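Local coordinates for protein glutamine synthetase (Helicobacter pylori, PDB 5ZLI) that belongs to the type I-beta glutamine synthetases, twelve-subunit enzymes whose chain joins a beta-grasp domain to a larger catalytic domain, at residues S10-F15 against G51-G56; D28-D33 against L248-K253; L81-I86 against A241-Q246; A134-E139 against L379-I384; R203-K208 against K253-L258. All blocks are in the same frame, centred on the assembly; numbering follows the deposited sequence.

Contact 1: residues S10-F15 against G51-G56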
# COMPACT_ATOMS: atom_id res chain seq x y z
N SER B 10 -57.32 39.59 -1.72
CA SER B 10 -57.47 39.23 -3.12
C SER B 10 -56.30 38.34 -3.55
O SER B 10 -56.48 37.36 -4.28
CB SER B 10 -57.55 40.49 -3.99
OG SER B 10 -58.41 41.49 -3.44
N LYS B 11 -55.12 38.65 -3.03
CA LYS B 11 -53.89 37.96 -3.39
C LYS B 11 -53.61 36.74 -2.53
O LYS B 11 -52.92 35.82 -2.98
CB LYS B 11 -52.72 38.96 -3.32
CG LYS B 11 -52.88 40.21 -4.25
CD LYS B 11 -51.54 40.94 -4.46
CE LYS B 11 -50.93 41.38 -3.11
NZ LYS B 11 -49.43 41.51 -3.04
N ILE B 12 -54.15 36.69 -1.32
CA ILE B 12 -53.98 35.52 -0.46
C ILE B 12 -54.84 34.37 -0.98
O ILE B 12 -54.41 33.21 -1.00
CB ILE B 12 -54.33 35.88 0.99
CG1 ILE B 12 -53.25 36.80 1.58
CG2 ILE B 12 -54.55 34.61 1.84
CD1 ILE B 12 -53.51 37.28 3.01
N LYS B 13 -56.06 34.68 -1.41
CA LYS B 13 -56.92 33.64 -1.97
C LYS B 13 -56.25 32.94 -3.14
O LYS B 13 -56.04 31.72 -3.12
CB LYS B 13 -58.26 34.25 -2.40
CG LYS B 13 -59.21 33.25 -3.05
CD LYS B 13 -60.67 33.56 -2.79
CE LYS B 13 -61.56 32.40 -3.25
NZ LYS B 13 -61.80 32.43 -4.72
N GLU B 14 -55.89 33.71 -4.17
CA GLU B 14 -55.40 33.09 -5.39
C GLU B 14 -54.10 32.37 -5.14
O GLU B 14 -53.77 31.40 -5.83
CB GLU B 14 -55.20 34.15 -6.46
CG GLU B 14 -54.21 35.23 -6.08
CD GLU B 14 -53.96 36.16 -7.24
OE1 GLU B 14 -52.87 36.07 -7.83
OE2 GLU B 14 -54.87 36.95 -7.58
N PHE B 15 -53.36 32.82 -4.13
CA PHE B 15 -52.16 32.11 -3.74
C PHE B 15 -52.51 30.72 -3.21
O PHE B 15 -51.83 29.75 -3.54
CB PHE B 15 -51.40 32.93 -2.70
CG PHE B 15 -50.42 32.14 -1.91
CD1 PHE B 15 -50.81 31.42 -0.80
CD2 PHE B 15 -49.09 32.14 -2.29
CE1 PHE B 15 -49.91 30.70 -0.09
CE2 PHE B 15 -48.17 31.44 -1.59
CZ PHE B 15 -48.57 30.72 -0.48
N GLY B 51 -54.97 33.61 8.26
CA GLY B 51 -54.47 34.59 9.22
C GLY B 51 -52.96 34.64 9.35
O GLY B 51 -52.40 35.68 9.72
N MET B 52 -52.27 33.51 9.12
CA MET B 52 -50.82 33.48 9.21
C MET B 52 -50.16 34.25 8.07
O MET B 52 -48.99 34.63 8.20
CB MET B 52 -50.34 32.03 9.20
CG MET B 52 -49.46 31.65 10.36
SD MET B 52 -50.18 30.19 11.11
CE MET B 52 -50.03 29.05 9.76
N LEU B 53 -50.89 34.53 6.99
CA LEU B 53 -50.36 35.33 5.89
C LEU B 53 -50.60 36.80 6.10
O LEU B 53 -50.02 37.63 5.38
CB LEU B 53 -50.98 34.90 4.56
CG LEU B 53 -50.66 33.51 4.02
CD1 LEU B 53 -51.23 33.26 2.62
CD2 LEU B 53 -49.13 33.37 3.99
N LYS B 54 -51.42 37.13 7.09
CA LYS B 54 -51.67 38.51 7.47
C LYS B 54 -50.83 38.81 8.69
O LYS B 54 -49.83 39.53 8.60
CB LYS B 54 -53.16 38.72 7.74
CG LYS B 54 -54.02 38.92 6.49
CD LYS B 54 -54.68 40.32 6.44
CE LYS B 54 -53.75 41.38 5.81
NZ LYS B 54 -54.29 42.79 5.90
N GLU B 55 -51.22 38.24 9.84
CA GLU B 55 -50.46 38.44 11.06
C GLU B 55 -48.98 38.15 10.81
O GLU B 55 -48.14 39.05 10.90
CB GLU B 55 -51.02 37.58 12.20
CG GLU B 55 -52.21 38.23 12.94
CD GLU B 55 -52.62 37.52 14.25
OE1 GLU B 55 -52.64 38.20 15.31
OE2 GLU B 55 -52.91 36.29 14.24
N GLY B 56 -48.68 36.94 10.36
CA GLY B 56 -47.31 36.63 10.01
C GLY B 56 -46.80 35.35 10.62
O GLY B 56 -47.54 34.53 11.17

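Contact 2: residues D28-D33 against L248-K253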
# COMPACT_ATOMS: atom_id res chain seq x y z
N ASP B 28 -42.19 27.57 1.79
CA ASP B 28 -40.82 27.90 2.18
C ASP B 28 -40.74 29.42 2.26
O ASP B 28 -40.52 30.11 1.27
CB ASP B 28 -39.82 27.31 1.17
CG ASP B 28 -38.43 27.06 1.77
OD1 ASP B 28 -38.33 26.96 3.02
OD2 ASP B 28 -37.45 26.94 0.99
N PHE B 29 -40.96 29.96 3.46
CA PHE B 29 -40.92 31.40 3.64
C PHE B 29 -39.47 31.82 3.68
O PHE B 29 -38.73 31.40 4.57
CB PHE B 29 -41.61 31.81 4.94
CG PHE B 29 -43.03 31.38 5.01
CD1 PHE B 29 -43.94 31.84 4.10
CD2 PHE B 29 -43.46 30.55 6.01
CE1 PHE B 29 -45.27 31.46 4.14
CE2 PHE B 29 -44.80 30.16 6.08
CZ PHE B 29 -45.71 30.61 5.13
N ARG B 30 -39.07 32.68 2.75
CA ARG B 30 -37.67 33.06 2.68
C ARG B 30 -37.48 34.55 2.93
O ARG B 30 -38.33 35.37 2.57
CB ARG B 30 -37.09 32.65 1.37
CG ARG B 30 -37.07 31.17 1.26
CD ARG B 30 -36.07 30.71 0.26
NE ARG B 30 -36.17 29.27 0.16
CZ ARG B 30 -35.61 28.57 -0.81
NH1 ARG B 30 -34.92 29.22 -1.73
NH2 ARG B 30 -35.75 27.25 -0.85
N PHE B 31 -36.37 34.87 3.59
CA PHE B 31 -36.11 36.22 4.06
C PHE B 31 -34.61 36.40 4.15
O PHE B 31 -33.87 35.44 4.31
CB PHE B 31 -36.79 36.52 5.40
CG PHE B 31 -36.31 35.65 6.55
CD1 PHE B 31 -36.84 34.38 6.74
CD2 PHE B 31 -35.35 36.11 7.44
CE1 PHE B 31 -36.41 33.58 7.81
CE2 PHE B 31 -34.91 35.30 8.53
CZ PHE B 31 -35.44 34.04 8.71
N SER B 32 -34.17 37.64 4.00
CA SER B 32 -32.76 37.96 3.89
C SER B 32 -32.34 38.72 5.14
O SER B 32 -32.91 39.77 5.45
CB SER B 32 -32.50 38.78 2.63
OG SER B 32 -33.24 38.23 1.53
N ASP B 33 -31.36 38.18 5.87
CA ASP B 33 -30.74 38.93 6.96
C ASP B 33 -29.88 40.03 6.37
O ASP B 33 -29.84 40.23 5.15
CB ASP B 33 -29.96 37.99 7.89
CG ASP B 33 -28.63 37.45 7.30
OD1 ASP B 33 -28.44 37.34 6.06
OD2 ASP B 33 -27.74 37.14 8.12
N LEU B 248 -31.62 33.88 -8.37
CA LEU B 248 -30.48 33.53 -9.22
C LEU B 248 -29.32 32.90 -8.44
O LEU B 248 -28.78 31.86 -8.85
CB LEU B 248 -30.01 34.78 -9.97
CG LEU B 248 -28.81 34.94 -10.94
CD1 LEU B 248 -27.44 35.05 -10.27
CD2 LEU B 248 -28.77 33.81 -11.89
N LYS B 249 -28.88 33.53 -7.33
CA LYS B 249 -27.79 32.95 -6.53
C LYS B 249 -28.14 31.54 -6.06
O LYS B 249 -27.36 30.60 -6.23
CB LYS B 249 -27.46 33.86 -5.33
CG LYS B 249 -26.62 35.13 -5.66
CD LYS B 249 -26.41 35.98 -4.40
CE LYS B 249 -25.76 37.36 -4.70
NZ LYS B 249 -25.67 38.32 -3.52
N TYR B 250 -29.34 31.36 -5.53
CA TYR B 250 -29.83 30.05 -5.13
C TYR B 250 -29.84 29.06 -6.30
O TYR B 250 -29.50 27.89 -6.13
CB TYR B 250 -31.23 30.24 -4.55
CG TYR B 250 -32.00 29.00 -4.21
CD1 TYR B 250 -31.52 28.09 -3.28
CD2 TYR B 250 -33.24 28.75 -4.80
CE1 TYR B 250 -32.26 26.94 -2.95
CE2 TYR B 250 -33.99 27.59 -4.48
CZ TYR B 250 -33.48 26.71 -3.55
OH TYR B 250 -34.19 25.59 -3.23
N VAL B 251 -30.22 29.52 -7.49
CA VAL B 251 -30.45 28.59 -8.59
C VAL B 251 -29.14 28.04 -9.12
O VAL B 251 -29.06 26.88 -9.52
CB VAL B 251 -31.29 29.24 -9.71
CG1 VAL B 251 -31.34 28.35 -10.91
CG2 VAL B 251 -32.70 29.49 -9.22
N VAL B 252 -28.15 28.90 -9.27
CA VAL B 252 -26.88 28.39 -9.73
C VAL B 252 -26.21 27.56 -8.63
O VAL B 252 -25.67 26.48 -8.90
CB VAL B 252 -26.00 29.52 -10.28
CG1 VAL B 252 -26.86 30.59 -10.93
CG2 VAL B 252 -25.22 30.12 -9.22
N LYS B 253 -26.30 27.99 -7.37
CA LYS B 253 -25.64 27.23 -6.30
C LYS B 253 -26.18 25.82 -6.22
O LYS B 253 -25.43 24.84 -6.04
CB LYS B 253 -25.83 27.91 -4.94
CG LYS B 253 -24.58 28.70 -4.46
CD LYS B 253 -24.87 29.52 -3.21
CE LYS B 253 -25.78 30.67 -3.47
NZ LYS B 253 -25.71 31.61 -2.34

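Contact 3: residues L81-I86 against A241-Q246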
# COMPACT_ATOMS: atom_id res chain seq x y z
N LEU B 81 -46.75 38.23 -1.23
CA LEU B 81 -47.18 37.24 -2.19
C LEU B 81 -46.98 37.75 -3.61
O LEU B 81 -47.89 37.82 -4.42
CB LEU B 81 -48.62 36.84 -1.93
CG LEU B 81 -48.67 36.09 -0.60
CD1 LEU B 81 -50.08 35.74 -0.14
CD2 LEU B 81 -47.80 34.86 -0.70
N VAL B 82 -45.72 38.08 -3.90
CA VAL B 82 -45.28 38.42 -5.24
C VAL B 82 -44.03 37.61 -5.53
O VAL B 82 -43.22 37.35 -4.64
CB VAL B 82 -45.01 39.93 -5.44
CG1 VAL B 82 -46.30 40.73 -5.32
CG2 VAL B 82 -43.94 40.41 -4.47
N ARG B 83 -43.89 37.22 -6.80
CA ARG B 83 -42.73 36.51 -7.32
C ARG B 83 -42.47 35.20 -6.57
O ARG B 83 -41.34 34.69 -6.59
CB ARG B 83 -41.48 37.40 -7.32
CG ARG B 83 -41.63 38.53 -8.31
CD ARG B 83 -40.42 39.42 -8.33
NE ARG B 83 -40.31 40.13 -7.06
CZ ARG B 83 -41.07 41.16 -6.72
NH1 ARG B 83 -42.01 41.63 -7.54
NH2 ARG B 83 -40.88 41.73 -5.54
N TYR B 84 -43.49 34.65 -5.91
CA TYR B 84 -43.34 33.32 -5.36
C TYR B 84 -43.12 32.32 -6.49
O TYR B 84 -43.25 32.64 -7.68
CB TYR B 84 -44.54 32.94 -4.48
CG TYR B 84 -45.92 33.06 -5.08
CD1 TYR B 84 -46.39 32.13 -5.99
CD2 TYR B 84 -46.79 34.07 -4.68
CE1 TYR B 84 -47.66 32.21 -6.52
CE2 TYR B 84 -48.08 34.17 -5.21
CZ TYR B 84 -48.51 33.23 -6.14
OH TYR B 84 -49.76 33.27 -6.69
N PHE B 85 -42.65 31.13 -6.14
CA PHE B 85 -42.36 30.16 -7.17
C PHE B 85 -42.25 28.79 -6.55
O PHE B 85 -41.87 28.65 -5.39
CB PHE B 85 -41.07 30.52 -7.88
CG PHE B 85 -39.88 30.54 -6.99
CD1 PHE B 85 -39.65 31.62 -6.13
CD2 PHE B 85 -38.94 29.52 -7.04
CE1 PHE B 85 -38.51 31.66 -5.29
CE2 PHE B 85 -37.80 29.56 -6.24
CZ PHE B 85 -37.60 30.63 -5.35
N ILE B 86 -42.57 27.77 -7.35
CA ILE B 86 -42.34 26.41 -6.89
C ILE B 86 -40.85 26.08 -6.95
O ILE B 86 -40.22 26.20 -8.01
CB ILE B 86 -43.15 25.41 -7.72
CG1 ILE B 86 -44.64 25.56 -7.41
CG2 ILE B 86 -42.63 24.03 -7.52
CD1 ILE B 86 -45.56 24.58 -8.16
N ALA B 241 -35.56 43.59 -8.55
CA ALA B 241 -34.24 43.21 -9.04
C ALA B 241 -33.45 42.49 -7.95
O ALA B 241 -32.92 41.39 -8.16
CB ALA B 241 -33.49 44.43 -9.55
N ALA B 242 -33.43 43.07 -6.75
CA ALA B 242 -32.71 42.44 -5.65
C ALA B 242 -33.32 41.11 -5.32
O ALA B 242 -32.60 40.20 -4.86
CB ALA B 242 -32.76 43.34 -4.42
N ASP B 243 -34.63 40.97 -5.51
CA ASP B 243 -35.28 39.68 -5.31
C ASP B 243 -34.77 38.65 -6.30
O ASP B 243 -34.43 37.53 -5.92
CB ASP B 243 -36.78 39.82 -5.43
CG ASP B 243 -37.42 40.21 -4.16
OD1 ASP B 243 -36.71 40.58 -3.20
OD2 ASP B 243 -38.65 40.11 -4.10
N ASN B 244 -34.68 39.02 -7.58
CA ASN B 244 -34.28 38.03 -8.56
C ASN B 244 -32.84 37.64 -8.36
O ASN B 244 -32.46 36.51 -8.66
CB ASN B 244 -34.46 38.56 -9.98
CG ASN B 244 -35.90 38.70 -10.37
OD1 ASN B 244 -36.77 37.99 -9.87
ND2 ASN B 244 -36.17 39.61 -11.28
N VAL B 245 -32.05 38.54 -7.79
CA VAL B 245 -30.67 38.21 -7.46
C VAL B 245 -30.64 37.09 -6.42
O VAL B 245 -29.91 36.11 -6.59
CB VAL B 245 -29.92 39.47 -6.99
CG1 VAL B 245 -28.59 39.11 -6.30
CG2 VAL B 245 -29.73 40.42 -8.19
N GLN B 246 -31.45 37.20 -5.35
CA GLN B 246 -31.53 36.10 -4.38
C GLN B 246 -31.90 34.77 -5.06
O GLN B 246 -31.28 33.74 -4.80
CB GLN B 246 -32.53 36.39 -3.25
CG GLN B 246 -32.16 37.51 -2.28
CD GLN B 246 -30.76 37.37 -1.64
OE1 GLN B 246 -29.76 37.65 -2.29
NE2 GLN B 246 -30.70 36.89 -0.40

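Contact 4: residues A134-E139 against L379-I384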
# COMPACT_ATOMS: atom_id res chain seq x y z
N ALA B 134 -37.66 52.96 -10.40
CA ALA B 134 -36.21 52.93 -10.54
C ALA B 134 -35.83 51.53 -10.98
O ALA B 134 -36.00 50.57 -10.21
CB ALA B 134 -35.48 53.32 -9.25
N TYR B 135 -35.38 51.39 -12.23
CA TYR B 135 -35.09 50.08 -12.81
C TYR B 135 -33.64 49.69 -12.57
O TYR B 135 -32.73 50.47 -12.88
CB TYR B 135 -35.37 50.10 -14.31
CG TYR B 135 -36.83 50.08 -14.65
CD1 TYR B 135 -37.58 48.93 -14.49
CD2 TYR B 135 -37.47 51.22 -15.16
CE1 TYR B 135 -38.93 48.89 -14.82
CE2 TYR B 135 -38.83 51.19 -15.50
CZ TYR B 135 -39.56 50.01 -15.32
OH TYR B 135 -40.89 49.91 -15.64
N PHE B 136 -33.43 48.46 -12.07
CA PHE B 136 -32.09 47.93 -11.83
C PHE B 136 -31.92 46.59 -12.53
O PHE B 136 -32.81 45.73 -12.45
CB PHE B 136 -31.77 47.65 -10.34
CG PHE B 136 -31.43 48.87 -9.53
CD1 PHE B 136 -32.42 49.77 -9.16
CD2 PHE B 136 -30.13 49.11 -9.13
CE1 PHE B 136 -32.09 50.88 -8.41
CE2 PHE B 136 -29.81 50.22 -8.39
CZ PHE B 136 -30.79 51.10 -8.03
N GLY B 137 -30.73 46.38 -13.09
CA GLY B 137 -30.40 45.15 -13.79
C GLY B 137 -28.99 44.67 -13.51
O GLY B 137 -28.03 45.22 -14.05
N ALA B 138 -28.86 43.61 -12.72
CA ALA B 138 -27.56 43.13 -12.24
C ALA B 138 -27.05 41.97 -13.09
O ALA B 138 -27.81 41.08 -13.50
CB ALA B 138 -27.65 42.68 -10.78
N GLU B 139 -25.74 41.99 -13.38
CA GLU B 139 -25.04 40.85 -13.96
C GLU B 139 -24.16 40.28 -12.85
O GLU B 139 -23.13 40.87 -12.52
CB GLU B 139 -24.17 41.29 -15.14
CG GLU B 139 -24.82 42.23 -16.15
CD GLU B 139 -23.76 42.89 -17.05
OE1 GLU B 139 -22.56 42.62 -16.85
OE2 GLU B 139 -24.12 43.71 -17.94
N LEU B 379 -29.75 46.25 0.22
CA LEU B 379 -29.01 47.39 0.74
C LEU B 379 -28.24 48.07 -0.38
O LEU B 379 -28.33 49.29 -0.55
CB LEU B 379 -28.07 46.94 1.87
CG LEU B 379 -28.63 46.20 3.11
CD1 LEU B 379 -27.58 46.05 4.18
CD2 LEU B 379 -29.86 46.85 3.73
N ALA B 380 -27.55 47.29 -1.22
CA ALA B 380 -26.81 47.86 -2.34
C ALA B 380 -27.72 48.70 -3.24
O ALA B 380 -27.45 49.89 -3.49
CB ALA B 380 -26.12 46.75 -3.15
N PHE B 381 -28.81 48.11 -3.74
CA PHE B 381 -29.69 48.86 -4.62
C PHE B 381 -30.28 50.07 -3.90
O PHE B 381 -30.23 51.20 -4.41
CB PHE B 381 -30.80 47.97 -5.16
CG PHE B 381 -30.30 46.85 -6.00
CD1 PHE B 381 -29.02 46.88 -6.51
CD2 PHE B 381 -31.10 45.76 -6.25
CE1 PHE B 381 -28.57 45.86 -7.27
CE2 PHE B 381 -30.65 44.73 -7.02
CZ PHE B 381 -29.38 44.78 -7.53
N ALA B 382 -30.82 49.84 -2.70
CA ALA B 382 -31.36 50.93 -1.90
C ALA B 382 -30.36 52.07 -1.79
O ALA B 382 -30.70 53.23 -2.03
CB ALA B 382 -31.75 50.43 -0.52
N ALA B 383 -29.13 51.76 -1.39
CA ALA B 383 -28.11 52.81 -1.24
C ALA B 383 -27.72 53.48 -2.57
O ALA B 383 -27.52 54.69 -2.64
CB ALA B 383 -26.89 52.23 -0.53
N ILE B 384 -27.56 52.70 -3.64
CA ILE B 384 -27.26 53.32 -4.93
C ILE B 384 -28.33 54.33 -5.30
O ILE B 384 -28.01 55.44 -5.78
CB ILE B 384 -27.07 52.25 -6.00
CG1 ILE B 384 -25.64 51.71 -5.88
CG2 ILE B 384 -27.37 52.80 -7.37
CD1 ILE B 384 -25.46 50.34 -6.45

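Contact 5: residues R203-K208 against K253-L258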
# COMPACT_ATOMS: atom_id res chain seq x y z
N ARG B 203 -24.32 25.86 -17.74
CA ARG B 203 -24.86 27.20 -17.89
C ARG B 203 -26.24 27.15 -18.53
O ARG B 203 -27.19 27.79 -18.07
CB ARG B 203 -23.89 28.07 -18.70
CG ARG B 203 -22.56 28.33 -17.94
CD ARG B 203 -21.65 29.40 -18.54
NE ARG B 203 -21.51 29.27 -19.98
CZ ARG B 203 -20.44 28.76 -20.59
NH1 ARG B 203 -19.38 28.39 -19.89
NH2 ARG B 203 -20.41 28.66 -21.91
N THR B 204 -26.37 26.31 -19.54
CA THR B 204 -27.66 26.12 -20.17
C THR B 204 -28.69 25.57 -19.19
O THR B 204 -29.88 25.92 -19.26
CB THR B 204 -27.49 25.20 -21.37
OG1 THR B 204 -26.74 25.90 -22.38
CG2 THR B 204 -28.79 24.83 -21.93
N GLU B 205 -28.28 24.68 -18.28
CA GLU B 205 -29.23 24.12 -17.31
C GLU B 205 -29.62 25.14 -16.26
O GLU B 205 -30.72 25.07 -15.70
CB GLU B 205 -28.65 22.86 -16.66
CG GLU B 205 -29.48 22.27 -15.51
CD GLU B 205 -28.83 20.98 -14.96
OE1 GLU B 205 -27.69 20.68 -15.39
OE2 GLU B 205 -29.45 20.29 -14.10
N ILE B 206 -28.72 26.07 -15.93
CA ILE B 206 -29.06 27.16 -15.01
C ILE B 206 -30.19 28.03 -15.56
O ILE B 206 -31.25 28.17 -14.95
CB ILE B 206 -27.79 27.98 -14.70
CG1 ILE B 206 -26.92 27.13 -13.75
CG2 ILE B 206 -28.11 29.33 -14.16
CD1 ILE B 206 -25.50 27.60 -13.54
N VAL B 207 -29.99 28.62 -16.74
CA VAL B 207 -31.05 29.49 -17.25
C VAL B 207 -32.35 28.72 -17.50
O VAL B 207 -33.43 29.30 -17.48
CB VAL B 207 -30.56 30.25 -18.50
CG1 VAL B 207 -29.09 30.61 -18.36
CG2 VAL B 207 -30.81 29.45 -19.68
N LYS B 208 -32.29 27.41 -17.72
CA LYS B 208 -33.56 26.70 -17.75
C LYS B 208 -34.27 26.84 -16.41
O LYS B 208 -35.47 27.08 -16.35
CB LYS B 208 -33.37 25.24 -18.12
CG LYS B 208 -33.39 25.00 -19.61
CD LYS B 208 -34.68 25.54 -20.17
CE LYS B 208 -34.47 26.22 -21.51
NZ LYS B 208 -34.23 25.19 -22.56
N LYS B 253 -26.30 27.99 -7.37
CA LYS B 253 -25.64 27.23 -6.30
C LYS B 253 -26.18 25.82 -6.22
O LYS B 253 -25.43 24.84 -6.04
CB LYS B 253 -25.83 27.91 -4.94
CG LYS B 253 -24.58 28.70 -4.46
CD LYS B 253 -24.87 29.52 -3.21
CE LYS B 253 -25.78 30.67 -3.47
NZ LYS B 253 -25.71 31.61 -2.34
N MET B 254 -27.48 25.68 -6.42
CA MET B 254 -28.14 24.42 -6.28
C MET B 254 -28.00 23.57 -7.53
O MET B 254 -28.21 22.36 -7.46
CB MET B 254 -29.58 24.70 -5.95
CG MET B 254 -29.77 25.04 -4.51
SD MET B 254 -29.45 23.58 -3.55
CE MET B 254 -31.02 22.76 -3.79
N VAL B 255 -27.79 24.21 -8.68
CA VAL B 255 -27.60 23.48 -9.93
C VAL B 255 -26.18 23.02 -10.06
O VAL B 255 -25.92 21.87 -10.42
CB VAL B 255 -28.06 24.31 -11.13
CG1 VAL B 255 -27.48 23.75 -12.43
CG2 VAL B 255 -29.57 24.29 -11.18
N ALA B 256 -25.23 23.91 -9.77
CA ALA B 256 -23.87 23.45 -9.50
C ALA B 256 -23.88 22.23 -8.59
O ALA B 256 -23.12 21.27 -8.79
CB ALA B 256 -23.02 24.57 -8.89
N HIS B 257 -24.74 22.25 -7.55
CA HIS B 257 -24.79 21.18 -6.56
C HIS B 257 -25.37 19.86 -7.09
O HIS B 257 -24.89 18.78 -6.73
CB HIS B 257 -25.57 21.64 -5.34
CG HIS B 257 -25.74 20.55 -4.33
ND1 HIS B 257 -24.75 20.20 -3.44
CD2 HIS B 257 -26.76 19.68 -4.12
CE1 HIS B 257 -25.16 19.19 -2.71
NE2 HIS B 257 -26.37 18.85 -3.11
N LEU B 258 -26.46 19.91 -7.86
CA LEU B 258 -27.10 18.68 -8.32
C LEU B 258 -26.21 17.92 -9.27
O LEU B 258 -26.30 16.70 -9.37
CB LEU B 258 -28.43 18.99 -9.02
CG LEU B 258 -29.50 17.89 -9.11
CD1 LEU B 258 -30.20 17.68 -7.73
CD2 LEU B 258 -30.52 18.21 -10.23

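Contact 1: residues S10-F15 against G51-G56
Ile12 and Leu53 carry the aliphatic part of this contact, their side chains sliding past each other in opposite directions. The branch methyl CG2 of Ile12 touches Leu53 CD1 at 3.7 Å, while CD1 of Ile12 lies 3.8 Å from Leu53 CB, and the isoleucine thereby meets both the root and one fork of the leucine. The same Ile12 CD1 reaches the stem of Lys54, 3.9 Å from its CG; these two side chains cross at about a right angle, at the exposed margin of an otherwise buried patch. This is where helix 9-20, at the N-terminal end of the modelled chain, packs on the beta-grasp domain, against the loop between strands 38-44 and 57-60. Leu81 of strand 74-81 joins the same apolar cluster, touching Ile12, Phe15 and Leu53. The aromatic share comes from Phe15, which stands next to Ile12 on the same side of the helix. A chi1 of 162° swings CG opposite the backbone N and places the ring beside Leu53, CD1 of Phe15 lying 3.9 Å from Leu53 CD1. That one methyl therefore touches Ile12 and the phenylalanine together; Tyr84 packs edge-to-face with the same ring. Backbone bonds shape the loop: Gly51 O accepts from Lys54 N at 3.2 Å and from Glu55 N at 2.8 Å, curling the chain into the turn that presents Leu53.

Contact 2: residues D28-D33 against L248-K253
An extended chain from CG to NE brings the guanidinium of Arg30 to the ring of Tyr250, whose own CG is anti to the backbone N (chi1 173°). The pair is a cation-pi contact between strand 26-32 of the beta-grasp sheet and the long helix 238-258 of the catalytic domain. Arg30 CZ lies 4.3 Å from the centroid of the Tyr250 ring. The two planes are almost perpendicular, at 88°, which means the guanidinium stands on the ring by its edge rather than lying flat on it. Asp28 fixes the rotation of the arginine side-on: its OD2 takes hydrogen bonds from Arg30 NE at 2.8 Å and from NH2, within a salt bridge. Asp87 ties both partners together, salt-bridged to Arg30 NH2 and hydrogen-bonded to Tyr250 OH; Trp38 adds a second cation-pi contact to Arg30. The arginine nitrogen deepest on the aromatic face is NH1, 3.3 Å from Tyr250 CE2 and over the middle of the ring.

Contact 3: residues L81-I86 against A241-Q246
A sharp corner of the beta-grasp sheet, where the chain passes from strand 74-81 to strand 84-87, puts Arg83 opposite Asp243 of the catalytic domain. The two are joined by a salt bridge. Arg83 NH2 donates to Asp243 OD2 at 3.1 Å in a fairly straight bond (161°), and NE adds a weak one to the same oxygen at 3.4 Å. OD2 lies almost in the guanidinium plane, but NH2 reaches it from above the carboxylate plane, 44° out of it, and the two flat groups are turned 48° against each other. Arg83 bends at chi3, and Val82 CG2 lies over one face of the guanidinium, toward its rim. Asp243 projects from helix 238-258, the long helix that runs beside this domain; its OD2 is also salt-bridged to Arg115 NH1, a second positive partner that would probably help keep the buried carboxylate charged. One residue on, Asn244 brings OD1 to 4.2 Å from Arg83 CD, a looser touch on the aliphatic stem. The corner has a further tie to the same helix, a hydrogen bond from Lys247 NZ to the backbone O of Arg83.

Contact 4: residues A134-E139 against L379-I384
Strand 134-139 and helix 379-384 run obliquely antiparallel, their directions 135° apart and their axes 10.6 Å at closest approach, with Phe136 and Phe381 opposite each other. The two rings form an offset stack, centroids 4.8 Å apart and planes tilted by 30°. The lateral offset brings Phe136 CD2 to 3.6 Å from Phe381 CD1 and sets Phe381 CB over the Phe136 face in a CH-pi contact. This is the buried interior of the catalytic domain, where helix 377-393 covers its large mixed sheet; Leu238, at the start of helix 238-258, touches both rings. Ile384, one turn further along the helix, comes to the edge of Phe136, its CG2 being 3.7 Å from CE2. Ile384 CG2, the methyl lying opposite the backbone N, is the branch that touches. Ala138, two residues along the strand from Phe136, faces the helix too and puts its CB at the edge of the other ring, 4.2 Å from Phe381 CZ.

Contact 5: residues R203-K208 against K253-L258
The flat group that meets the other helix is the Glu205 carboxylate, with Val255 CG1 above its plane, 4.0 Å from CD. The same methyl is also 4.0 Å from Glu205 CG; the acid, extended throughout (chi1 173°), lays its stem and the root of its carboxylate on Val255. Next to it, Ile206 reaches Val255 CG1 with its CG1 at 3.7 Å, and Val255 CB lies 4.0 Å from that same isoleucine atom. The valine methyl therefore sits against two neighbouring side chains at once. Ile206 and Val255 form the apolar core of this contact between two helices of the catalytic domain, their CA atoms 6.4 Å apart. Ile206 and Val255 are buried, whereas Glu205 lies at the partly exposed margin. Lys208 of the same helix as Glu205 forms a salt bridge with Glu25 of a neighbouring subunit. Within the chain, helix 200-212 and the C-terminal end of helix 238-258 lie side by side on the sheet: Ile206 and Ala256 both touch Ile144 of strand 133-145, Val207 rests on strand 217-222, and Ala256 also meets strand 262-264.

Helix 238-258 strings together contacts 3, 2 and 5, in that order along the chain. Contacts 2 and 3, with centres 9 Å apart, bind it to the beta-grasp domain; contact 5, centred 14 Å from contact 2, binds it to helix 200-212, and Ile206 CG2 touches Val252 CG1 at 3.7 Å. Contact 4 backs the start of this helix: Val245 CG2 lies 4.0 Å from Ala138 CB. Contact 1 is peripheral but continuous with contact 3, since Ile12 CG1 packs 3.8 Å from Leu81 CD1. Contacts 1 and 5 lie farthest apart, with centres 32 Å from each other. Contacts 2 and 5 also touch the same neighbouring subunit, which brings them to an interface of the dodecamer.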